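Local coordinates for rieske iron-sulfur protein soxF (Sulfolobus acidocaldarius, PDB 1JM1) that carries a [2Fe-2S] cluster in the soluble domain of an archaeal Rieske protein and probably passes electrons along the respiratory chain, at residues 66-71 with 168-173; 176-179 with 183-186. All coordinates share one frame; numbering follows the deposited sequence.

Contact 1 of 2, residues 66-71 with 168-173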
ATOM      1  N   GLY A  66      12.037  12.761  -6.330  1.00 11.43           N
ATOM      2  CA  GLY A  66      12.822  13.200  -7.454  1.00 12.32           C
ATOM      3  C   GLY A  66      12.892  12.246  -8.623  1.00 11.87           C
ATOM      4  O   GLY A  66      13.531  12.530  -9.626  1.00 13.34           O
ATOM      5  N   LYS A  67      12.210  11.071  -8.552  1.00 11.73           N
ATOM      6  CA  LYS A  67      12.232  10.125  -9.649  1.00 12.06           C
ATOM      7  C   LYS A  67      11.160  10.373 -10.675  1.00 12.35           C
ATOM      8  O   LYS A  67      11.217   9.827 -11.786  1.00 14.92           O
ATOM      9  CB  LYS A  67      12.149   8.691  -9.128  1.00 13.50           C
ATOM     10  CG  LYS A  67      13.324   8.307  -8.192  1.00 17.78           C
ATOM     11  CD  LYS A  67      14.677   8.327  -8.925  1.00 29.65           C
ATOM     12  CE  LYS A  67      15.562   7.244  -8.280  1.00 52.16           C
ATOM     13  N   TYR A  68      10.129  11.136 -10.312  1.00 11.52           N
ATOM     14  CA  TYR A  68       9.018  11.468 -11.165  1.00 11.52           C
ATOM     15  C   TYR A  68       8.758  12.968 -11.068  1.00 11.78           C
ATOM     16  O   TYR A  68       9.220  13.621 -10.128  1.00 12.32           O
ATOM     17  CB  TYR A  68       7.722  10.703 -10.756  1.00 12.18           C
ATOM     18  CG  TYR A  68       8.000   9.188 -10.816  1.00 11.41           C
ATOM     19  CD1 TYR A  68       8.127   8.449  -9.666  1.00 11.62           C
ATOM     20  CD2 TYR A  68       8.203   8.566 -12.007  1.00 12.63           C
ATOM     21  CE1 TYR A  68       8.422   7.089  -9.700  1.00 12.40           C
ATOM     22  CE2 TYR A  68       8.536   7.225 -12.086  1.00 13.61           C
ATOM     23  CZ  TYR A  68       8.659   6.499 -10.928  1.00 13.05           C
ATOM     24  OH  TYR A  68       8.997   5.178 -10.930  1.00 16.21           O
ATOM     25  N   ALA A  69       8.008  13.539 -11.992  0.66 12.59           N
ATOM     26  CA  ALA A  69       7.755  14.990 -11.893  0.66 12.37           C
ATOM     27  C   ALA A  69       7.073  15.378 -10.608  0.66 11.84           C
ATOM     28  O   ALA A  69       6.278  14.636  -9.966  0.66 11.62           O
ATOM     29  CB  ALA A  69       6.821  15.409 -13.048  0.66 15.29           C
ATOM     30  N   GLY A  70       7.298  16.601 -10.185  0.66 13.65           N
ATOM     31  CA  GLY A  70       6.485  17.098  -9.019  0.66 16.78           C
ATOM     32  C   GLY A  70       5.106  17.351  -9.563  0.66 14.47           C
ATOM     33  O   GLY A  70       4.943  17.409 -10.801  0.66 14.14           O
ATOM     34  N   PRO A  71       4.065  17.425  -8.725  0.66 11.90           N
ATOM     35  CA  PRO A  71       4.201  17.391  -7.270  0.66 14.10           C
ATOM     36  C   PRO A  71       4.359  16.022  -6.700  0.66 12.82           C
ATOM     37  O   PRO A  71       4.916  15.927  -5.575  0.66 14.29           O
ATOM     38  CB  PRO A  71       2.851  18.062  -6.780  0.66 13.32           C
ATOM     39  CG  PRO A  71       1.989  17.962  -7.944  0.66 14.89           C
ATOM     40  CD  PRO A  71       2.754  17.819  -9.222  0.66 10.85           C
ATOM     41  N   ASN A 168       3.009   7.296  -5.165  1.00 10.03           N
ATOM     42  CA  ASN A 168       4.342   7.861  -5.313  1.00 10.26           C
ATOM     43  C   ASN A 168       5.080   7.336  -6.526  1.00 10.08           C
ATOM     44  O   ASN A 168       6.163   7.842  -6.859  1.00 11.30           O
ATOM     45  CB  ASN A 168       5.205   7.672  -4.072  1.00 10.58           C
ATOM     46  CG  ASN A 168       5.552   6.219  -3.778  1.00  9.85           C
ATOM     47  OD1 ASN A 168       4.935   5.301  -4.362  1.00 10.15           O
ATOM     48  ND2 ASN A 168       6.483   6.001  -2.870  1.00 10.89           N
ATOM     49  N   ALA A 169       4.525   6.338  -7.234  1.00 10.13           N
ATOM     50  CA  ALA A 169       5.209   5.640  -8.315  1.00 10.08           C
ATOM     51  C   ALA A 169       4.209   4.904  -9.124  1.00 10.02           C
ATOM     52  O   ALA A 169       3.100   4.544  -8.629  1.00 10.30           O
ATOM     53  CB  ALA A 169       6.211   4.670  -7.713  1.00 10.94           C
ATOM     54  N   PRO A 170       4.545   4.547 -10.357  1.00 10.62           N
ATOM     55  CA  PRO A 170       3.710   3.618 -11.144  1.00 10.68           C
ATOM     56  C   PRO A 170       3.723   2.232 -10.527  1.00 10.05           C
ATOM     57  O   PRO A 170       4.737   1.756  -9.992  1.00 10.66           O
ATOM     58  CB  PRO A 170       4.432   3.583 -12.511  1.00 11.88           C
ATOM     59  CG  PRO A 170       5.874   3.912 -12.170  1.00 12.22           C
ATOM     60  CD  PRO A 170       5.775   4.938 -11.083  1.00 11.47           C
ATOM     61  N   TYR A 171       2.598   1.556 -10.661  1.00 10.00           N
ATOM     62  CA  TYR A 171       2.490   0.136 -10.336  1.00  9.98           C
ATOM     63  C   TYR A 171       3.278  -0.690 -11.358  1.00 10.40           C
ATOM     64  O   TYR A 171       3.778  -0.175 -12.378  1.00 10.97           O
ATOM     65  CB  TYR A 171       1.017  -0.264 -10.360  1.00 10.23           C
ATOM     66  CG  TYR A 171       0.120   0.443  -9.374  1.00  9.90           C
ATOM     67  CD1 TYR A 171      -1.231   0.566  -9.649  1.00 10.35           C
ATOM     68  CD2 TYR A 171       0.565   0.970  -8.171  1.00 10.05           C
ATOM     69  CE1 TYR A 171      -2.091   1.176  -8.779  1.00 10.33           C
ATOM     70  CE2 TYR A 171      -0.309   1.594  -7.284  1.00 10.03           C
ATOM     71  CZ  TYR A 171      -1.637   1.700  -7.585  1.00  9.62           C
ATOM     72  OH  TYR A 171      -2.456   2.322  -6.685  1.00 10.56           O
ATOM     73  N   PHE A 172       3.399  -1.977 -11.081  1.00 10.42           N
ATOM     74  CA  PHE A 172       4.013  -2.917 -12.000  1.00 10.60           C
ATOM     75  C   PHE A 172       3.485  -2.742 -13.406  1.00 11.10           C
ATOM     76  O   PHE A 172       2.286  -2.680 -13.642  1.00 11.45           O
ATOM     77  CB  PHE A 172       3.695  -4.331 -11.485  1.00 11.26           C
ATOM     78  CG  PHE A 172       4.205  -5.426 -12.410  1.00 12.20           C
ATOM     79  CD1 PHE A 172       5.563  -5.688 -12.532  1.00 13.45           C
ATOM     80  CD2 PHE A 172       3.293  -6.179 -13.151  1.00 13.64           C
ATOM     81  CE1 PHE A 172       6.031  -6.686 -13.387  1.00 15.16           C
ATOM     82  CE2 PHE A 172       3.765  -7.211 -14.002  1.00 15.08           C
ATOM     83  CZ  PHE A 172       5.098  -7.414 -14.100  1.00 16.32           C
ATOM     84  N   SER A 173       4.402  -2.766 -14.371  1.00 11.98           N
ATOM     85  CA  SER A 173       4.043  -2.722 -15.797  1.00 13.02           C
ATOM     86  C   SER A 173       3.860  -4.145 -16.294  1.00 12.72           C
ATOM     87  O   SER A 173       4.812  -4.912 -16.394  1.00 14.33           O
ATOM     88  CB  SER A 173       5.168  -2.080 -16.616  1.00 15.14           C
ATOM     89  OG  SER A 173       5.279  -0.688 -16.371  1.00 16.46           O
TER
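Y68 pins the loop 66-71 of this Rieske protein against the chain that leaves strand 161-167, so that two loops 97 residues apart in sequence pack through one aromatic side chain. The contact is small, burying 131 Å² in all, and joins the loop after strand 59-61 to the loop after strand 161-167, well away from the iron-sulfur cluster. At the start of the segment, G66 is tied to G73 by a backbone bond. K67 follows, and its CB sits 4.0 Å above one face of the Y68 ring, towards the rim. Y68 then does the touching. With CG anti to its own carbonyl carbon (chi1 -58°), the ring is carried away from the loop and along the segment 168-173, its near end by N168 and its hydroxyl end by P170. Y68 CD1 lies 3.5 Å from the backbone O of N168. Further along the ring, Y68 CE1 packs against the methyl of A169, 3.8 Å from A169 CB. The ring of P170 comes from the opposite direction and meets the phenol end obliquely, with its CD 3.3 Å from Y68 CZ. P181 also touches Y68, while Y64 packs on N168 and A169. Further bonds hold segment 168-173: the amide of N168 bonds through OD1 to I150 N and through ND2 to N62 OD1, and P170 O accepts from R146 NH1. The phenol oxygen itself rests on the proline ring, Y68 OH lying 3.2 Å from P170 CD and 3.6 Å from P170 CG.

Contact 2 of 2, residues 176-179 with 183-186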
ATOM      1  N   ILE A 176       0.900  -2.883 -20.434  1.00 16.87           N
ATOM      2  CA  ILE A 176       0.962  -1.492 -20.744  1.00 18.55           C
ATOM      3  C   ILE A 176       2.104  -0.889 -19.895  1.00 15.92           C
ATOM      4  O   ILE A 176       2.091  -1.017 -18.670  1.00 16.41           O
ATOM      5  CB  ILE A 176      -0.331  -0.737 -20.398  0.58 22.42           C
ATOM      6  CG1 ILE A 176      -1.524  -1.358 -21.133  0.58 26.53           C
ATOM      7  CG2 ILE A 176      -0.222   0.756 -20.678  0.58 29.34           C
ATOM      8  CD1 ILE A 176      -1.453  -1.143 -22.613  0.58 31.53           C
ATOM      9  N   PRO A 177       3.075  -0.206 -20.465  1.00 16.87           N
ATOM     10  CA  PRO A 177       4.115   0.431 -19.664  1.00 16.69           C
ATOM     11  C   PRO A 177       3.491   1.517 -18.789  1.00 14.94           C
ATOM     12  O   PRO A 177       2.692   2.330 -19.232  1.00 17.83           O
ATOM     13  CB  PRO A 177       5.030   1.039 -20.694  1.00 21.05           C
ATOM     14  CG  PRO A 177       4.604   0.532 -21.958  1.00 31.31           C
ATOM     15  CD  PRO A 177       3.286  -0.011 -21.959  1.00 21.50           C
ATOM     16  N   ARG A 178       3.947   1.560 -17.540  1.00 13.71           N
ATOM     17  CA  ARG A 178       3.593   2.616 -16.624  1.00 13.75           C
ATOM     18  C   ARG A 178       4.887   3.283 -16.178  1.00 14.45           C
ATOM     19  O   ARG A 178       5.685   2.677 -15.482  1.00 15.89           O
ATOM     20  CB  ARG A 178       2.803   2.070 -15.426  1.00 12.81           C
ATOM     21  CG  ARG A 178       1.567   1.244 -15.774  1.00 12.88           C
ATOM     22  CD  ARG A 178       0.921   0.735 -14.496  1.00 11.99           C
ATOM     23  NE  ARG A 178      -0.103  -0.286 -14.679  1.00 12.33           N
ATOM     24  CZ  ARG A 178      -1.400  -0.134 -14.908  1.00 12.11           C
ATOM     25  NH1 ARG A 178      -1.896   1.098 -15.085  1.00 12.21           N
ATOM     26  NH2 ARG A 178      -2.174  -1.190 -14.957  1.00 12.94           N
ATOM     27  N   THR A 179       5.112   4.505 -16.609  1.00 15.52           N
ATOM     28  CA  THR A 179       6.390   5.176 -16.366  1.00 16.42           C
ATOM     29  C   THR A 179       6.231   6.426 -15.495  1.00 15.14           C
ATOM     30  O   THR A 179       7.226   7.081 -15.208  1.00 18.20           O
ATOM     31  CB  THR A 179       7.121   5.546 -17.664  1.00 21.18           C
ATOM     32  OG1 THR A 179       6.338   6.424 -18.383  1.00 25.90           O
ATOM     33  CG2 THR A 179       7.298   4.260 -18.505  1.00 31.08           C
ATOM     34  N   ASP A 183       0.313   7.069 -14.875  1.00 12.33           N
ATOM     35  CA  ASP A 183       0.067   5.898 -15.718  1.00 12.37           C
ATOM     36  C   ASP A 183      -0.705   4.811 -14.972  1.00 11.52           C
ATOM     37  O   ASP A 183      -1.161   3.860 -15.615  1.00 12.05           O
ATOM     38  CB  ASP A 183       1.352   5.401 -16.323  1.00 13.40           C
ATOM     39  CG  ASP A 183       1.882   6.287 -17.431  1.00 15.64           C
ATOM     40  OD1 ASP A 183       1.103   7.149 -17.958  1.00 17.57           O
ATOM     41  OD2 ASP A 183       3.064   6.088 -17.746  1.00 17.73           O
ATOM     42  N   ASN A 184      -0.867   4.914 -13.675  1.00 11.10           N
ATOM     43  CA  ASN A 184      -1.766   4.019 -12.946  1.00 10.99           C
ATOM     44  C   ASN A 184      -3.221   4.238 -13.346  1.00 11.03           C
ATOM     45  O   ASN A 184      -4.051   3.362 -13.083  1.00 11.73           O
ATOM     46  CB  ASN A 184      -1.577   4.164 -11.458  1.00 10.49           C
ATOM     47  CG  ASN A 184      -0.235   3.660 -11.022  1.00 10.46           C
ATOM     48  OD1 ASN A 184       0.361   2.823 -11.703  1.00 11.07           O
ATOM     49  ND2 ASN A 184       0.246   4.106  -9.859  1.00 10.71           N
ATOM     50  N   LEU A 185      -3.518   5.341 -13.992  1.00 11.79           N
ATOM     51  CA  LEU A 185      -4.873   5.596 -14.509  1.00 12.80           C
ATOM     52  C   LEU A 185      -5.130   4.900 -15.816  1.00 13.56           C
ATOM     53  O   LEU A 185      -6.266   4.951 -16.308  1.00 16.76           O
ATOM     54  CB  LEU A 185      -5.087   7.122 -14.640  1.00 13.45           C
ATOM     55  CG  LEU A 185      -4.971   7.897 -13.308  1.00 17.59           C
ATOM     56  CD1 LEU A 185      -4.838   9.391 -13.601  1.00 20.63           C
ATOM     57  CD2 LEU A 185      -6.152   7.609 -12.412  1.00 25.39           C
ATOM     58  N   LEU A 186      -4.133   4.292 -16.442  1.00 13.37           N
ATOM     59  CA  LEU A 186      -4.337   3.541 -17.667  1.00 14.89           C
ATOM     60  C   LEU A 186      -4.931   2.159 -17.371  1.00 14.00           C
ATOM     61  O   LEU A 186      -4.495   1.477 -16.437  1.00 13.62           O
ATOM     62  CB  LEU A 186      -3.018   3.363 -18.398  1.00 16.13           C
ATOM     63  CG  LEU A 186      -2.343   4.685 -18.814  1.00 18.60           C
ATOM     64  CD1 LEU A 186      -0.980   4.350 -19.382  1.00 21.24           C
ATOM     65  CD2 LEU A 186      -3.175   5.469 -19.838  1.00 24.55           C
TER
HETATM   66  O   HOH W   1      -5.015  -1.014 -15.279  1.00 15.53           O
HETATM   67  O   HOH W   2       3.965   7.522 -19.777  1.00 44.57           O
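The end of a 3-10 turn, residues 183-185, folds back on the loop run 176-179, and in this compact loop, between strands 161-167 and 202-203 of the Rieske protein, R178 reaches the carbonyl of D183 in the turn and that of L186 just after it. Extended from CG to NE, the R178 side chain slides past D183 in the opposite direction and brings NH1 to both oxygens. D183 O accepts from R178 NH1 at 2.9 Å, lying only 9° out of the guanidinium plane. R178 NH1 gives a second bond to L186 O at 3.0 Å, that oxygen being tilted further from the plane. D183 O is gripped twice, since it also takes the N-H of L186 and thereby closes the turn. A water accepts from R178 NH2 at 2.9 Å and lies within bonding distance of L186 O, to which it can donate. Y191 makes a cation-pi contact with the guanidinium. A leucine in place of R178 would probably leave the carbonyls of D183 and L186 without their shared donor and set the end of the turn free to shift. N184, whose OD1 is held by Y171 N, crosses the arginine chain at about a right angle, with OD1 3.5 Å from R178 CD. The methyls I176 CG2 and L186 CD1 meet at 3.9 Å. At the other end, D183 OD2 offers its anti lone pair to T179 N, a nearly straight bond of 2.8 Å (168° at the hydrogen), and accepts a hydrogen bond from a second water, 2.6 Å away, that also bonds T179 OG1.

How the contacts relate
Contacts 1 and 2 lie in series along the chain, with centres about 10 Å apart, and share the long loop between strands 161-167 and 202-203. Contact 1 is the buried one, joining that loop to a distant loop by apolar packing around one tyrosine. Contact 2 is local and partly exposed, and it relies on polar groups: an arginine and a carboxylate binding backbone atoms, with two waters bridging. They also touch each other. Besides the tie through N184, S173 OG probably bonds R178 N, while P170 CB packs on R178 O and Y68 CE2 on T179 O. Both lie away from the cluster.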